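Local coordinates for protein phosphoribosylaminoimidazole-succinocarboxamide synthase (Pyrococcus horikoshii, PDB 4O81) that catalyses the ATP-dependent joining of L-aspartate to carboxyaminoimidazole ribonucleotide, forming SAICAR in de novo purine biosynthesis, at residues W47-L52 against E191-T196; V91-V96 against E118-N123; V95-L100 against I170-K175. All coordinates share one frame; numbering follows the deposited sequence.

Contact 1: residues W47-L52 against E191-T196; sequences WLNAQL and EISPDT. With AMP (adenosine monophosphate), chain K.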
loop_
_atom_site.group_PDB
_atom_site.type_symbol
_atom_site.label_atom_id
_atom_site.label_comp_id
_atom_site.label_asym_id
_atom_site.label_seq_id
_atom_site.Cartn_x
_atom_site.Cartn_y
_atom_site.Cartn_z
ATOM N N TRP A 47 14.086 -22.959 -11.158
ATOM C CA TRP A 47 13.277 -23.389 -10.021
ATOM C C TRP A 47 12.879 -22.194 -9.190
ATOM O O TRP A 47 11.705 -22.019 -8.864
ATOM C CB TRP A 47 14.030 -24.418 -9.177
ATOM C CG TRP A 47 13.181 -25.051 -8.102
ATOM C CD1 TRP A 47 12.456 -26.236 -8.186
ATOM C CD2 TRP A 47 12.923 -24.540 -6.739
ATOM N NE1 TRP A 47 11.792 -26.488 -7.013
ATOM C CE2 TRP A 47 12.030 -25.514 -6.101
ATOM C CE3 TRP A 47 13.330 -23.418 -6.015
ATOM C CZ2 TRP A 47 11.579 -25.357 -4.799
ATOM C CZ3 TRP A 47 12.864 -23.265 -4.702
ATOM C CH2 TRP A 47 12.008 -24.211 -4.113
ATOM N N LEU A 48 13.854 -21.351 -8.869
ATOM C CA LEU A 48 13.608 -20.157 -8.062
ATOM C C LEU A 48 12.611 -19.196 -8.720
ATOM O O LEU A 48 11.719 -18.679 -8.044
ATOM C CB LEU A 48 14.928 -19.449 -7.725
ATOM C CG LEU A 48 15.801 -20.095 -6.641
ATOM C CD1 LEU A 48 17.223 -19.572 -6.728
ATOM C CD2 LEU A 48 15.238 -19.896 -5.233
ATOM N N ASN A 49 12.747 -18.992 -10.034
ATOM C CA ASN A 49 11.884 -18.064 -10.765
ATOM C C ASN A 49 10.459 -18.570 -10.880
ATOM O O ASN A 49 9.500 -17.814 -10.718
ATOM C CB ASN A 49 12.470 -17.727 -12.143
ATOM C CG ASN A 49 13.543 -16.675 -12.073
ATOM O OD1 ASN A 49 13.746 -16.053 -11.033
ATOM N ND2 ASN A 49 14.256 -16.477 -13.176
ATOM N N ALA A 50 10.327 -19.865 -11.146
ATOM C CA ALA A 50 9.024 -20.519 -11.197
ATOM C C ALA A 50 8.299 -20.420 -9.846
ATOM O O ALA A 50 7.136 -20.018 -9.790
ATOM C CB ALA A 50 9.180 -21.979 -11.623
ATOM N N GLN A 51 9.003 -20.771 -8.772
ATOM C CA GLN A 51 8.435 -20.762 -7.428
ATOM C C GLN A 51 8.037 -19.347 -7.004
ATOM O O GLN A 51 6.963 -19.142 -6.434
ATOM C CB GLN A 51 9.418 -21.364 -6.413
ATOM C CG GLN A 51 9.718 -22.848 -6.620
ATOM C CD GLN A 51 8.470 -23.714 -6.547
ATOM O OE1 GLN A 51 7.742 -23.692 -5.552
ATOM N NE2 GLN A 51 8.216 -24.481 -7.609
ATOM N N LEU A 52 8.894 -18.370 -7.300
ATOM C CA LEU A 52 8.559 -16.993 -6.976
ATOM C C LEU A 52 7.354 -16.531 -7.796
ATOM O O LEU A 52 6.460 -15.908 -7.247
ATOM C CB LEU A 52 9.775 -16.068 -7.099
ATOM C CG LEU A 52 10.819 -16.251 -5.999
ATOM C CD1 LEU A 52 12.142 -15.576 -6.325
ATOM C CD2 LEU A 52 10.314 -15.798 -4.636
ATOM N N GLU A 191 5.687 -13.726 -16.387
ATOM C CA GLU A 191 6.260 -14.108 -15.086
ATOM C C GLU A 191 6.361 -12.917 -14.142
ATOM O O GLU A 191 6.242 -11.779 -14.570
ATOM C CB GLU A 191 7.639 -14.757 -15.261
ATOM C CG GLU A 191 8.738 -13.779 -15.612
ATOM C CD GLU A 191 10.077 -14.438 -15.869
ATOM O OE1 GLU A 191 10.741 -14.874 -14.909
ATOM O OE2 GLU A 191 10.480 -14.497 -17.041
ATOM N N ILE A 192 6.550 -13.192 -12.853
ATOM C CA ILE A 192 6.932 -12.164 -11.888
ATOM C C ILE A 192 8.042 -12.771 -11.029
ATOM O O ILE A 192 7.791 -13.608 -10.151
ATOM C CB ILE A 192 5.759 -11.676 -11.006
ATOM C CG1 ILE A 192 4.569 -11.212 -11.854
ATOM C CG2 ILE A 192 6.212 -10.545 -10.096
ATOM C CD1 ILE A 192 3.278 -11.085 -11.073
ATOM N N SER A 193 9.268 -12.345 -11.311
ATOM C CA SER A 193 10.448 -12.907 -10.666
ATOM C C SER A 193 11.569 -11.866 -10.582
ATOM O O SER A 193 11.415 -10.752 -11.096
ATOM C CB SER A 193 10.911 -14.167 -11.420
ATOM O OG SER A 193 11.477 -13.843 -12.676
ATOM N N PRO A 194 12.704 -12.216 -9.930
ATOM C CA PRO A 194 13.843 -11.308 -9.924
ATOM C C PRO A 194 14.442 -11.087 -11.323
ATOM O O PRO A 194 15.305 -10.226 -11.478
ATOM C CB PRO A 194 14.859 -12.010 -8.998
ATOM C CG PRO A 194 14.049 -12.957 -8.173
ATOM C CD PRO A 194 12.916 -13.380 -9.048
ATOM N N ASP A 195 13.994 -11.843 -12.322
ATOM C CA ASP A 195 14.360 -11.554 -13.709
ATOM C C ASP A 195 13.612 -10.327 -14.244
ATOM O O ASP A 195 14.122 -9.623 -15.114
ATOM C CB ASP A 195 14.102 -12.757 -14.632
ATOM C CG ASP A 195 15.254 -13.772 -14.648
ATOM O OD1 ASP A 195 15.267 -14.601 -15.578
ATOM O OD2 ASP A 195 16.131 -13.771 -13.743
ATOM N N THR A 196 12.414 -10.077 -13.717
ATOM C CA THR A 196 11.513 -9.063 -14.281
ATOM C C THR A 196 11.149 -7.936 -13.304
ATOM O O THR A 196 10.279 -7.104 -13.604
ATOM C CB THR A 196 10.208 -9.706 -14.774
ATOM O OG1 THR A 196 9.560 -10.333 -13.666
ATOM C CG2 THR A 196 10.477 -10.735 -15.879
HETATM P P AMP K . 14.615 -0.336 -17.288
HETATM O O1P AMP K . 13.650 0.340 -18.248
HETATM O O2P AMP K . 15.073 0.543 -16.156
HETATM O O3P AMP K . 15.772 -1.038 -17.942
HETATM O "O5'" AMP K . 13.746 -1.555 -16.640
HETATM C "C5'" AMP K . 12.659 -1.350 -15.715
HETATM C "C4'" AMP K . 12.158 -2.622 -14.999
HETATM O "O4'" AMP K . 11.381 -3.445 -15.865
HETATM C "C3'" AMP K . 13.246 -3.547 -14.445
HETATM O "O3'" AMP K . 12.769 -4.192 -13.255
HETATM C "C2'" AMP K . 13.416 -4.602 -15.509
HETATM O "O2'" AMP K . 13.883 -5.838 -14.957
HETATM C "C1'" AMP K . 12.007 -4.718 -16.078
HETATM N N9 AMP K . 12.076 -5.056 -17.520
HETATM C C8 AMP K . 12.054 -4.183 -18.546
HETATM N N7 AMP K . 12.137 -4.834 -19.736
HETATM C C5 AMP K . 12.222 -6.144 -19.491
HETATM C C6 AMP K . 12.336 -7.389 -20.301
HETATM N N6 AMP K . 12.386 -7.349 -21.655
HETATM N N1 AMP K . 12.388 -8.565 -19.621
HETATM C C2 AMP K . 12.347 -8.621 -18.271
HETATM N N3 AMP K . 12.241 -7.529 -17.484
HETATM C C4 AMP K . 12.176 -6.290 -18.020
#

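Contact 2: residues V91-V96 against E118-N123; sequences VVRNVV and ELYYKN. With AMP (adenosine monophosphate), chain K.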
loop_
_atom_site.group_PDB
_atom_site.type_symbol
_atom_site.label_atom_id
_atom_site.label_comp_id
_atom_site.label_asym_id
_atom_site.label_seq_id
_atom_site.Cartn_x
_atom_site.Cartn_y
_atom_site.Cartn_z
ATOM N N VAL A 91 5.619 -1.301 -17.447
ATOM C CA VAL A 91 6.588 -1.089 -16.382
ATOM C C VAL A 91 6.057 -0.146 -15.302
ATOM O O VAL A 91 5.570 0.948 -15.597
ATOM C CB VAL A 91 7.944 -0.582 -16.949
ATOM C CG1 VAL A 91 8.889 -0.147 -15.839
ATOM C CG2 VAL A 91 8.604 -1.655 -17.810
ATOM N N VAL A 92 6.134 -0.582 -14.049
ATOM C CA VAL A 92 5.729 0.268 -12.940
ATOM C C VAL A 92 6.969 0.568 -12.106
ATOM O O VAL A 92 7.770 -0.349 -11.822
ATOM C CB VAL A 92 4.637 -0.358 -12.048
ATOM C CG1 VAL A 92 4.173 0.642 -10.983
ATOM C CG2 VAL A 92 3.459 -0.822 -12.879
ATOM N N ARG A 93 7.116 1.843 -11.728
ATOM C CA ARG A 93 8.321 2.324 -11.057
ATOM C C ARG A 93 7.979 3.081 -9.779
ATOM O O ARG A 93 7.188 4.032 -9.800
ATOM C CB ARG A 93 9.164 3.195 -12.009
ATOM C CG ARG A 93 9.201 2.644 -13.440
ATOM C CD ARG A 93 10.141 3.399 -14.377
ATOM N NE ARG A 93 11.516 2.995 -14.157
ATOM C CZ ARG A 93 12.325 2.441 -15.063
ATOM N NH1 ARG A 93 11.944 2.252 -16.316
ATOM N NH2 ARG A 93 13.555 2.096 -14.698
ATOM N N ASN A 94 8.585 2.654 -8.667
ATOM C CA ASN A 94 8.420 3.315 -7.377
ATOM C C ASN A 94 9.652 4.120 -6.982
ATOM O O ASN A 94 9.550 5.111 -6.272
ATOM C CB ASN A 94 8.123 2.278 -6.294
ATOM C CG ASN A 94 6.856 1.518 -6.572
ATOM O OD1 ASN A 94 5.808 2.131 -6.719
ATOM N ND2 ASN A 94 6.947 0.186 -6.697
ATOM N N VAL A 95 10.818 3.642 -7.411
ATOM C CA VAL A 95 12.110 4.231 -7.048
ATOM C C VAL A 95 12.912 4.412 -8.337
ATOM O O VAL A 95 12.913 3.522 -9.168
ATOM C CB VAL A 95 12.863 3.281 -6.071
ATOM C CG1 VAL A 95 14.293 3.734 -5.851
ATOM C CG2 VAL A 95 12.120 3.163 -4.745
ATOM N N VAL A 96 13.596 5.544 -8.491
ATOM C CA VAL A 96 14.409 5.838 -9.686
ATOM C C VAL A 96 15.576 4.840 -9.816
ATOM O O VAL A 96 16.364 4.668 -8.892
ATOM C CB VAL A 96 14.932 7.308 -9.682
ATOM C CG1 VAL A 96 15.891 7.577 -10.855
ATOM C CG2 VAL A 96 13.781 8.311 -9.690
ATOM N N GLU A 118 5.060 3.163 -17.250
ATOM C CA GLU A 118 5.565 3.320 -18.616
ATOM C C GLU A 118 5.111 2.152 -19.506
ATOM O O GLU A 118 5.073 0.999 -19.049
ATOM C CB GLU A 118 7.096 3.394 -18.623
ATOM C CG GLU A 118 7.681 4.581 -17.869
ATOM C CD GLU A 118 9.165 4.417 -17.563
ATOM O OE1 GLU A 118 9.756 3.311 -17.755
ATOM O OE2 GLU A 118 9.753 5.414 -17.114
ATOM N N LEU A 119 4.772 2.468 -20.758
ATOM C CA LEU A 119 4.393 1.471 -21.775
ATOM C C LEU A 119 5.510 1.314 -22.781
ATOM O O LEU A 119 6.063 2.306 -23.266
ATOM C CB LEU A 119 3.122 1.879 -22.528
ATOM C CG LEU A 119 1.862 2.181 -21.716
ATOM C CD1 LEU A 119 0.761 2.734 -22.595
ATOM C CD2 LEU A 119 1.360 0.955 -20.971
ATOM N N TYR A 120 5.845 0.066 -23.083
ATOM C CA TYR A 120 6.846 -0.230 -24.089
ATOM C C TYR A 120 6.247 -1.163 -25.112
ATOM O O TYR A 120 5.548 -2.128 -24.775
ATOM C CB TYR A 120 8.086 -0.879 -23.471
ATOM C CG TYR A 120 8.851 0.050 -22.548
ATOM C CD1 TYR A 120 9.918 0.804 -23.024
ATOM C CD2 TYR A 120 8.474 0.200 -21.203
ATOM C CE1 TYR A 120 10.626 1.657 -22.190
ATOM C CE2 TYR A 120 9.177 1.047 -20.355
ATOM C CZ TYR A 120 10.250 1.767 -20.852
ATOM O OH TYR A 120 10.927 2.632 -20.034
ATOM N N TYR A 121 6.532 -0.865 -26.372
ATOM C CA TYR A 121 6.104 -1.709 -27.460
ATOM C C TYR A 121 7.048 -2.915 -27.518
ATOM O O TYR A 121 8.265 -2.766 -27.660
ATOM C CB TYR A 121 6.110 -0.915 -28.762
ATOM C CG TYR A 121 5.881 -1.721 -30.018
ATOM C CD1 TYR A 121 4.934 -2.762 -30.067
ATOM C CD2 TYR A 121 6.590 -1.427 -31.166
ATOM C CE1 TYR A 121 4.727 -3.486 -31.227
ATOM C CE2 TYR A 121 6.378 -2.135 -32.334
ATOM C CZ TYR A 121 5.452 -3.156 -32.358
ATOM O OH TYR A 121 5.264 -3.842 -33.531
ATOM N N LYS A 122 6.473 -4.105 -27.383
ATOM C CA LYS A 122 7.272 -5.337 -27.345
ATOM C C LYS A 122 7.698 -5.710 -28.754
ATOM O O LYS A 122 6.897 -6.248 -29.509
ATOM C CB LYS A 122 6.486 -6.466 -26.671
ATOM C CG LYS A 122 7.355 -7.573 -26.096
ATOM C CD LYS A 122 6.539 -8.617 -25.330
ATOM C CE LYS A 122 7.433 -9.478 -24.451
ATOM N NZ LYS A 122 8.184 -10.539 -25.186
ATOM N N ASN A 123 8.953 -5.402 -29.097
ATOM C CA ASN A 123 9.484 -5.554 -30.453
ATOM C C ASN A 123 10.999 -5.573 -30.422
ATOM O O ASN A 123 11.617 -4.549 -30.162
ATOM C CB ASN A 123 9.007 -4.401 -31.349
ATOM C CG ASN A 123 9.449 -4.554 -32.799
ATOM O OD1 ASN A 123 10.624 -4.361 -33.149
ATOM N ND2 ASN A 123 8.493 -4.868 -33.658
HETATM P P AMP K . 14.615 -0.336 -17.288
HETATM O O1P AMP K . 13.650 0.340 -18.248
HETATM O O2P AMP K . 15.073 0.543 -16.156
HETATM O O3P AMP K . 15.772 -1.038 -17.942
HETATM O "O5'" AMP K . 13.746 -1.555 -16.640
HETATM C "C5'" AMP K . 12.659 -1.350 -15.715
HETATM C "C4'" AMP K . 12.158 -2.622 -14.999
HETATM O "O4'" AMP K . 11.381 -3.445 -15.865
HETATM C "C3'" AMP K . 13.246 -3.547 -14.445
HETATM O "O3'" AMP K . 12.769 -4.192 -13.255
HETATM C "C2'" AMP K . 13.416 -4.602 -15.509
HETATM O "O2'" AMP K . 13.883 -5.838 -14.957
HETATM C "C1'" AMP K . 12.007 -4.718 -16.078
HETATM N N9 AMP K . 12.076 -5.056 -17.520
HETATM C C8 AMP K . 12.054 -4.183 -18.546
HETATM N N7 AMP K . 12.137 -4.834 -19.736
HETATM C C5 AMP K . 12.222 -6.144 -19.491
HETATM C C6 AMP K . 12.336 -7.389 -20.301
HETATM N N6 AMP K . 12.386 -7.349 -21.655
HETATM N N1 AMP K . 12.388 -8.565 -19.621
HETATM C C2 AMP K . 12.347 -8.621 -18.271
HETATM N N3 AMP K . 12.241 -7.529 -17.484
HETATM C C4 AMP K . 12.176 -6.290 -18.020
#

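Contact 3: residues V95-L100 against I170-K175; sequences VVAGSL and ILVDFK. With AMP (adenosine monophosphate), chain K.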
loop_
_atom_site.group_PDB
_atom_site.type_symbol
_atom_site.label_atom_id
_atom_site.label_comp_id
_atom_site.label_asym_id
_atom_site.label_seq_id
_atom_site.Cartn_x
_atom_site.Cartn_y
_atom_site.Cartn_z
ATOM N N VAL A 95 10.818 3.642 -7.411
ATOM C CA VAL A 95 12.110 4.231 -7.048
ATOM C C VAL A 95 12.912 4.412 -8.337
ATOM O O VAL A 95 12.913 3.522 -9.168
ATOM C CB VAL A 95 12.863 3.281 -6.071
ATOM C CG1 VAL A 95 14.293 3.734 -5.851
ATOM C CG2 VAL A 95 12.120 3.163 -4.745
ATOM N N VAL A 96 13.596 5.544 -8.491
ATOM C CA VAL A 96 14.409 5.838 -9.686
ATOM C C VAL A 96 15.576 4.840 -9.816
ATOM O O VAL A 96 16.364 4.668 -8.892
ATOM C CB VAL A 96 14.932 7.308 -9.682
ATOM C CG1 VAL A 96 15.891 7.577 -10.855
ATOM C CG2 VAL A 96 13.781 8.311 -9.690
ATOM N N ALA A 97 15.649 4.168 -10.957
ATOM C CA ALA A 97 16.722 3.216 -11.264
ATOM C C ALA A 97 16.715 2.963 -12.764
ATOM O O ALA A 97 15.757 3.343 -13.457
ATOM C CB ALA A 97 16.531 1.901 -10.500
ATOM N N GLY A 98 17.773 2.324 -13.262
ATOM C CA GLY A 98 17.891 1.957 -14.688
ATOM C C GLY A 98 17.566 3.116 -15.615
ATOM O O GLY A 98 18.031 4.239 -15.384
ATOM N N SER A 99 16.734 2.857 -16.634
ATOM C CA SER A 99 16.476 3.829 -17.700
ATOM C C SER A 99 15.770 5.117 -17.250
ATOM O O SER A 99 15.861 6.133 -17.947
ATOM C CB SER A 99 15.730 3.180 -18.875
ATOM O OG SER A 99 14.353 2.991 -18.586
ATOM N N LEU A 100 15.088 5.093 -16.099
ATOM C CA LEU A 100 14.399 6.298 -15.609
ATOM C C LEU A 100 15.365 7.469 -15.361
ATOM O O LEU A 100 14.978 8.639 -15.438
ATOM C CB LEU A 100 13.569 6.000 -14.351
ATOM C CG LEU A 100 12.551 7.034 -13.859
ATOM C CD1 LEU A 100 11.581 7.451 -14.964
ATOM C CD2 LEU A 100 11.791 6.490 -12.656
ATOM N N ILE A 170 12.561 -3.520 -0.999
ATOM C CA ILE A 170 12.030 -2.435 -1.811
ATOM C C ILE A 170 11.693 -2.939 -3.215
ATOM O O ILE A 170 12.572 -3.453 -3.944
ATOM C CB ILE A 170 13.030 -1.264 -1.914
ATOM C CG1 ILE A 170 13.399 -0.756 -0.523
ATOM C CG2 ILE A 170 12.464 -0.125 -2.775
ATOM C CD1 ILE A 170 14.648 0.110 -0.482
ATOM N N LEU A 171 10.425 -2.810 -3.599
ATOM C CA LEU A 171 10.065 -3.019 -5.010
ATOM C C LEU A 171 10.387 -1.748 -5.766
ATOM O O LEU A 171 9.624 -0.776 -5.717
ATOM C CB LEU A 171 8.586 -3.361 -5.171
ATOM C CG LEU A 171 8.027 -3.661 -6.569
ATOM C CD1 LEU A 171 8.724 -4.854 -7.215
ATOM C CD2 LEU A 171 6.534 -3.934 -6.441
ATOM N N VAL A 172 11.529 -1.754 -6.446
ATOM C CA VAL A 172 12.055 -0.561 -7.119
ATOM C C VAL A 172 11.270 -0.295 -8.414
ATOM O O VAL A 172 10.763 0.806 -8.628
ATOM C CB VAL A 172 13.592 -0.696 -7.360
ATOM C CG1 VAL A 172 14.104 0.353 -8.346
ATOM C CG2 VAL A 172 14.333 -0.577 -6.016
ATOM N N ASP A 173 11.161 -1.319 -9.264
ATOM C CA ASP A 173 10.334 -1.264 -10.467
ATOM C C ASP A 173 10.114 -2.701 -10.935
ATOM O O ASP A 173 10.702 -3.638 -10.364
ATOM C CB ASP A 173 10.976 -0.399 -11.569
ATOM C CG ASP A 173 12.413 -0.806 -11.876
ATOM O OD1 ASP A 173 12.672 -1.999 -12.011
ATOM O OD2 ASP A 173 13.285 0.068 -11.975
ATOM N N PHE A 174 9.276 -2.883 -11.946
ATOM C CA PHE A 174 9.012 -4.215 -12.501
ATOM C C PHE A 174 8.245 -4.133 -13.830
ATOM O O PHE A 174 7.614 -3.125 -14.109
ATOM C CB PHE A 174 8.309 -5.143 -11.469
ATOM C CG PHE A 174 6.920 -4.708 -11.078
ATOM C CD1 PHE A 174 5.811 -5.421 -11.518
ATOM C CD2 PHE A 174 6.716 -3.602 -10.267
ATOM C CE1 PHE A 174 4.524 -5.040 -11.160
ATOM C CE2 PHE A 174 5.425 -3.206 -9.926
ATOM C CZ PHE A 174 4.332 -3.919 -10.374
ATOM N N LYS A 175 8.356 -5.178 -14.651
ATOM C CA LYS A 175 7.656 -5.267 -15.920
ATOM C C LYS A 175 6.556 -6.313 -15.823
ATOM O O LYS A 175 6.771 -7.381 -15.274
ATOM C CB LYS A 175 8.601 -5.653 -17.077
ATOM C CG LYS A 175 7.862 -6.001 -18.379
ATOM C CD LYS A 175 8.495 -7.098 -19.241
ATOM C CE LYS A 175 8.841 -8.379 -18.493
ATOM N NZ LYS A 175 8.149 -9.580 -19.038
HETATM P P AMP K . 14.615 -0.336 -17.288
HETATM O O1P AMP K . 13.650 0.340 -18.248
HETATM O O2P AMP K . 15.073 0.543 -16.156
HETATM O O3P AMP K . 15.772 -1.038 -17.942
HETATM O "O5'" AMP K . 13.746 -1.555 -16.640
HETATM C "C5'" AMP K . 12.659 -1.350 -15.715
HETATM C "C4'" AMP K . 12.158 -2.622 -14.999
HETATM O "O4'" AMP K . 11.381 -3.445 -15.865
HETATM C "C3'" AMP K . 13.246 -3.547 -14.445
HETATM O "O3'" AMP K . 12.769 -4.192 -13.255
HETATM C "C2'" AMP K . 13.416 -4.602 -15.509
HETATM O "O2'" AMP K . 13.883 -5.838 -14.957
HETATM C "C1'" AMP K . 12.007 -4.718 -16.078
HETATM N N9 AMP K . 12.076 -5.056 -17.520
HETATM C C8 AMP K . 12.054 -4.183 -18.546
HETATM N N7 AMP K . 12.137 -4.834 -19.736
HETATM C C5 AMP K . 12.222 -6.144 -19.491
HETATM C C6 AMP K . 12.336 -7.389 -20.301
HETATM N N6 AMP K . 12.386 -7.349 -21.655
HETATM N N1 AMP K . 12.388 -8.565 -19.621
HETATM C C2 AMP K . 12.347 -8.621 -18.271
HETATM N N3 AMP K . 12.241 -7.529 -17.484
HETATM C C4 AMP K . 12.176 -6.290 -18.020
HETATM O O HOH W 1 12.861 2.739 -11.728
#

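Contact 1: residues W47-L52 against E191-T196
Asn49 and Ser193 mark the closest backbone approach between helix 45-62 and the loop joining strands 186-188 and 197-201, their CA atoms being 5.4 Å apart. The helix offers one turn, from which Asn49 and Leu52 make the contact. The loop runs extended through Ile192 and Ser193 and then bends back, Thr196 N bonding to Ser193 O at 2.9 Å. The helix is tied to it partly through Ser53, whose hydroxyl bonds to both Asn49 O and Ile192 N.

The amide of Asn49 lies across the bend. Its CG sits beside the backbone N (chi1 -81°), which carries OD1 over the junction of Ser193 and Pro194, where it rests 3.4 Å from Pro194 CD. The other end of the amide faces Asp195, with ND2 3.2 Å from OD1 of that carboxylate and the two planes 76° apart. Asp195 has its firm partners elsewhere, in the hydroxyl of Tyr224 and the ammonium of Lys45. Beside the amide, Leu52 sets CD1 crosswise against the proline ring, 3.6 Å from Pro194 CD.

The loop also holds its own shape. Ser193 OG donates to Glu191 OE1 over 2.6 Å, arriving from above the carboxylate plane. Ser193 N points almost straight at Thr196 OG1 (3.1 Å, 170°). Glu191 OE2 is meanwhile engaged by Lys13 in a salt bridge, which probably offsets this buried charge.

What results is an ST turn, closed by Asp195 N on Ser193 OG, wedged against a helix at the edge of a nucleotide site: Thr196 CA lies 3.6 Å from AMP N3, and the loop thus forms part of the wall beside the bound adenine.

Contact 2: residues V91-V96 against E118-N123
Arg93 and Glu118 start alike and part further out: both place CG beside the backbone N, then Glu118 runs extended, whereas Arg93 bends at chi3 (79°) and turns its guanidinium back across the carboxylate. Arg93 NH1 meets Glu118 OE1 in a salt bridge of 2.8 Å, with the oxygen near the guanidinium plane and the nitrogen on the syn side of the carboxylate. The two flat groups stand 56° apart, so this is a single-oxygen grip and not a paired, coplanar one. Tyr120 holds the same oxygen from the other face of the carboxylate, OH donating to Glu118 OE1 at 2.7 Å.

These side chains are carried by neighbouring antiparallel strands, 84-93 and 111-121, of the sheet that supplies the phosphate-binding Arg93. Val91 and Glu118 form a hydrogen-bonded pair in it: Val91 N bonds to Glu118 O at 2.9 Å, and Glu118 N returns to Val91 O at 2.8 Å. On the same face of the sheet Val91 packs beside Tyr120, CG2 lying 3.8 Å from CE2 of the ring.

Once positioned, the guanidinium receives the phosphate of AMP at its edge. NH2 of Arg93 reaches O2P at 2.6 Å, and NH1, already given to Glu118, also bonds to O1P at 3.2 Å, while C5' of the nucleotide lies over one face of the group. Glu118, in the second shell, probably helps fix the rotation of the Arg93 guanidinium. Arg198, hydrogen-bonded to AMP as well, brings a second positive group close to NH2 of Arg93, and the phosphate bound there probably offsets the two charges.

Contact 3: residues V95-L100 against I170-K175
Val95 and Val172 join in the pattern of a classic beta bulge: Val172 O accepts from Val95 N (3.1 Å) and also from the preceding residue, Asn94, where the chain leaves strand 84-93. Beyond the bulge the chain turns a corner, and segment 95-100 runs on towards the AMP phosphate.

The principal bump is CG1 of Val172. Turned away from its own backbone N (chi1 166°), it rises into the hollow between the backbone of Val95 and the methyl of Ala97, 3.6 Å from Ala97 CB and 3.5 Å from Val95 O. Further along, CG2 of Val95 meets CG2 of Ile170 at 3.8 Å, the two side chains crossing at about a right angle. Beyond Ala97, Gly98 has positive phi, and a CB there would strike O2P of AMP; Ser99 takes the phosphate with its backbone N and its hydroxyl.

Asp173 OD1 takes the hydroxyl O3' of AMP at 2.5 Å, and OD2 is salt-bridged to Arg198. With an alanine here, Arg198 would probably lose its carboxylate partner and O3' this acceptor. Beside the methyl of Ala97 a water bridges the segments, donating to Val95 O and, at 2.7 Å, to Asp173 OD2.

All three contacts are largely buried and border the same AMP, though only contact 3 includes partly exposed residues among those that touch. Contacts 2 and 3 share Val95 and Val96 and adjoin in one sheet, whose strands 84-93 and 169-180 are neighbours; their centres lie about 9 Å apart. Contact 1 stands about 17 Å from contact 3, centre to centre, and brings in a helix, yet its loop leads straight into the sheet, Thr196 O meeting Lys175 N. The chemistry shifts accordingly: contact 1 packs amide and proline one step behind the residues that reach the base, contact 3 joins methyl packing to polar grips on ribose and phosphate, and contact 2 is a buried charged network at the phosphate.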